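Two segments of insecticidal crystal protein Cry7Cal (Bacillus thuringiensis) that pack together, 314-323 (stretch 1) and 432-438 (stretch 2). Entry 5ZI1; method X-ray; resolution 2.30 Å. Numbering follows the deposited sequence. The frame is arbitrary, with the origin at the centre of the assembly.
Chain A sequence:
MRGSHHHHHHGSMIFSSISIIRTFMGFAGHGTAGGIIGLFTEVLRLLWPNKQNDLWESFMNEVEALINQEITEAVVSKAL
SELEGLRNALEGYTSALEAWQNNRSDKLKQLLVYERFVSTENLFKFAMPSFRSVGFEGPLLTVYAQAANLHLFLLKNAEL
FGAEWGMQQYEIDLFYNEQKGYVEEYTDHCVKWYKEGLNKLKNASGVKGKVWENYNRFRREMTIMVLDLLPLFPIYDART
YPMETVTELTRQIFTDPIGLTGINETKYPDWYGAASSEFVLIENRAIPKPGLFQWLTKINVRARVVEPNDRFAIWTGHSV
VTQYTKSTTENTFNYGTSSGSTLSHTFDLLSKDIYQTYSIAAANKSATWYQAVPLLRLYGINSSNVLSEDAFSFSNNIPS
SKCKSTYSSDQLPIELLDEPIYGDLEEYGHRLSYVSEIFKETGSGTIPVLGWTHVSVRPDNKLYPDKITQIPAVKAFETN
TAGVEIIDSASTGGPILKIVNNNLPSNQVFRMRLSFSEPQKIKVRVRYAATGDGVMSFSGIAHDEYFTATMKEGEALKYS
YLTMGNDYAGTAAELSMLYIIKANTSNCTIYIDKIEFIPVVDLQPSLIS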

# COMPACT_ATOMS: atom_id res chain seq x y z
N ILE A 314 8.75 -30.65 -11.14
CA ILE A 314 8.15 -30.04 -9.97
C ILE A 314 9.28 -29.43 -9.16
O ILE A 314 10.39 -29.97 -9.12
CB ILE A 314 7.36 -31.04 -9.10
CG1 ILE A 314 8.31 -32.09 -8.52
CG2 ILE A 314 6.20 -31.69 -9.86
CD1 ILE A 314 7.67 -33.02 -7.50
N TRP A 315 8.99 -28.32 -8.47
CA TRP A 315 10.03 -27.71 -7.64
C TRP A 315 10.28 -28.60 -6.44
O TRP A 315 9.34 -29.11 -5.83
CB TRP A 315 9.64 -26.31 -7.14
CG TRP A 315 9.34 -25.29 -8.18
CD1 TRP A 315 9.11 -25.51 -9.50
CD2 TRP A 315 9.23 -23.88 -7.98
NE1 TRP A 315 8.85 -24.32 -10.14
CE2 TRP A 315 8.93 -23.30 -9.22
CE3 TRP A 315 9.36 -23.05 -6.86
CZ2 TRP A 315 8.74 -21.94 -9.39
CZ3 TRP A 315 9.19 -21.69 -7.03
CH2 TRP A 315 8.88 -21.15 -8.28
N THR A 316 11.55 -28.78 -6.09
CA THR A 316 11.89 -29.39 -4.81
C THR A 316 12.11 -28.34 -3.72
O THR A 316 11.94 -28.63 -2.53
CB THR A 316 13.16 -30.23 -4.97
OG1 THR A 316 14.27 -29.37 -5.25
CG2 THR A 316 13.01 -31.24 -6.14
N GLY A 317 12.52 -27.13 -4.11
CA GLY A 317 12.77 -26.07 -3.16
C GLY A 317 13.05 -24.79 -3.91
O GLY A 317 13.14 -24.78 -5.14
N HIS A 318 13.19 -23.71 -3.16
CA HIS A 318 13.58 -22.44 -3.76
C HIS A 318 14.09 -21.52 -2.67
O HIS A 318 13.91 -21.76 -1.48
CB HIS A 318 12.43 -21.80 -4.55
CG HIS A 318 11.40 -21.14 -3.68
ND1 HIS A 318 10.38 -21.84 -3.07
CD2 HIS A 318 11.22 -19.84 -3.35
CE1 HIS A 318 9.62 -20.99 -2.39
NE2 HIS A 318 10.11 -19.77 -2.55
N SER A 319 14.74 -20.45 -3.11
CA SER A 319 15.45 -19.55 -2.23
C SER A 319 15.21 -18.13 -2.69
O SER A 319 14.95 -17.88 -3.87
CB SER A 319 16.95 -19.84 -2.19
OG SER A 319 17.21 -20.90 -1.29
N VAL A 320 15.30 -17.20 -1.75
CA VAL A 320 15.02 -15.81 -2.04
C VAL A 320 16.06 -14.97 -1.33
O VAL A 320 16.36 -15.21 -0.15
CB VAL A 320 13.59 -15.44 -1.59
CG1 VAL A 320 13.48 -13.97 -1.32
CG2 VAL A 320 12.60 -15.85 -2.66
N VAL A 321 16.64 -14.02 -2.04
CA VAL A 321 17.67 -13.15 -1.50
C VAL A 321 17.18 -11.72 -1.63
O VAL A 321 16.66 -11.33 -2.68
CB VAL A 321 19.02 -13.34 -2.21
CG1 VAL A 321 20.06 -12.40 -1.60
CG2 VAL A 321 19.48 -14.78 -2.10
N THR A 322 17.32 -10.96 -0.55
CA THR A 322 16.93 -9.56 -0.52
C THR A 322 18.04 -8.75 0.13
O THR A 322 18.89 -9.29 0.86
CB THR A 322 15.62 -9.35 0.26
OG1 THR A 322 15.83 -9.67 1.64
CG2 THR A 322 14.49 -10.22 -0.29
N GLN A 323 18.01 -7.44 -0.13
CA GLN A 323 18.80 -6.45 0.59
C GLN A 323 17.88 -5.38 1.17
O GLN A 323 16.89 -5.00 0.53
CB GLN A 323 19.82 -5.79 -0.33
CG GLN A 323 20.90 -6.74 -0.82
CD GLN A 323 21.74 -6.18 -1.95
OE1 GLN A 323 21.74 -4.97 -2.20
NE2 GLN A 323 22.46 -7.05 -2.65
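Stretch 2 (432-438) LSYVSEI

Two roughly antiparallel strands of one chain pack through their side chains, in a small buried contact pinned by a single direct hydrogen bond from a histidine ring to a backbone carbonyl. Stretch 2 is extended, a strand that enters from earlier in the chain; stretch 1 is strand throughout and continues beyond both ends. Their N-to-C directions differ by 150° (signed crossing angle -150°), and the axes come no nearer than 7.5 Å. That spacing is too wide for backbone pairing, and no main-chain to main-chain hydrogen bond joins the two. Across the two strands, CA of Val-320 lies nearest CA of Val-435, at 6.8 Å; further along, CA of Thr-322 is 8.3 Å from CA of Ser-433.

On stretch 1, His-318, Val-320 and Thr-322 point toward stretch 2, the every-other-residue pattern of a strand, while Ser-319 points away. His-318 NE2 donates to Val-435 O at 2.9 Å, nearly straight at 169°, with the acceptor close to the plane of the imidazole, where the N-H points. The other ring nitrogen is reached through a water, 2.8 Å from His-318 ND1, which donates to Glu-437 OE2 at 3.1 Å, so the histidine is tied to stretch 2 at both nitrogens.

Apolar contacts fill in around this polar link. Val-320 CG2 lies 4.0 Å from Val-435 CB, and Val-320 CG1 is 3.9 Å from Tyr-434 CE1; the tyrosine leaves its backbone sideways, but the end of its side chain comes nearer. Val-435 CG1 also meets the edge of the Trp-315 ring, 4.5 Å from CZ3. Beyond the valines the contact thins, with Thr-322 CG2 4.4 Å from Ser-433 O. The two stretches together bury 296 Å².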

# COMPACT_ATOMS: atom_id res chain seq x y z
N LEU A 432 8.09 -7.10 -8.29
CA LEU A 432 8.18 -8.36 -7.58
C LEU A 432 9.10 -8.20 -6.39
O LEU A 432 10.16 -7.57 -6.48
CB LEU A 432 8.68 -9.47 -8.49
CG LEU A 432 8.75 -10.92 -7.99
CD1 LEU A 432 7.37 -11.53 -7.74
CD2 LEU A 432 9.49 -11.76 -9.03
N SER A 433 8.70 -8.77 -5.25
CA SER A 433 9.51 -8.66 -4.06
C SER A 433 9.74 -9.96 -3.33
O SER A 433 10.70 -10.05 -2.55
CB SER A 433 8.89 -7.63 -3.07
OG SER A 433 7.52 -7.92 -2.79
N TYR A 434 8.94 -10.99 -3.56
CA TYR A 434 9.08 -12.18 -2.73
C TYR A 434 8.55 -13.38 -3.49
O TYR A 434 7.80 -13.25 -4.46
CB TYR A 434 8.34 -12.00 -1.38
CG TYR A 434 8.90 -12.92 -0.31
CD1 TYR A 434 10.05 -12.56 0.39
CD2 TYR A 434 8.34 -14.16 -0.07
CE1 TYR A 434 10.61 -13.41 1.33
CE2 TYR A 434 8.90 -15.03 0.88
CZ TYR A 434 10.03 -14.63 1.57
OH TYR A 434 10.60 -15.46 2.52
N VAL A 435 8.95 -14.57 -3.03
CA VAL A 435 8.34 -15.82 -3.46
C VAL A 435 8.17 -16.69 -2.22
O VAL A 435 9.15 -17.22 -1.70
CB VAL A 435 9.17 -16.59 -4.50
CG1 VAL A 435 8.33 -17.74 -5.06
CG2 VAL A 435 9.69 -15.65 -5.61
N SER A 436 6.93 -16.85 -1.77
CA SER A 436 6.65 -17.77 -0.68
C SER A 436 6.05 -19.04 -1.28
O SER A 436 6.17 -19.30 -2.48
CB SER A 436 5.72 -17.10 0.33
OG SER A 436 4.51 -16.73 -0.30
N GLU A 437 5.37 -19.83 -0.45
CA GLU A 437 4.71 -21.01 -0.96
C GLU A 437 3.48 -21.29 -0.10
O GLU A 437 3.29 -20.70 0.97
CB GLU A 437 5.64 -22.22 -0.95
CG GLU A 437 5.94 -22.68 0.43
CD GLU A 437 7.09 -23.64 0.50
OE1 GLU A 437 7.28 -24.26 1.57
OE2 GLU A 437 7.83 -23.77 -0.52
N ILE A 438 2.67 -22.21 -0.60
CA ILE A 438 1.50 -22.73 0.08
C ILE A 438 1.92 -23.90 0.94
O ILE A 438 2.54 -24.85 0.45
CB ILE A 438 0.42 -23.15 -0.93
CG1 ILE A 438 -0.22 -21.93 -1.57
CG2 ILE A 438 -0.63 -24.00 -0.26
CD1 ILE A 438 -0.95 -21.02 -0.55
O HOH W 1 10.02 -24.53 -2.55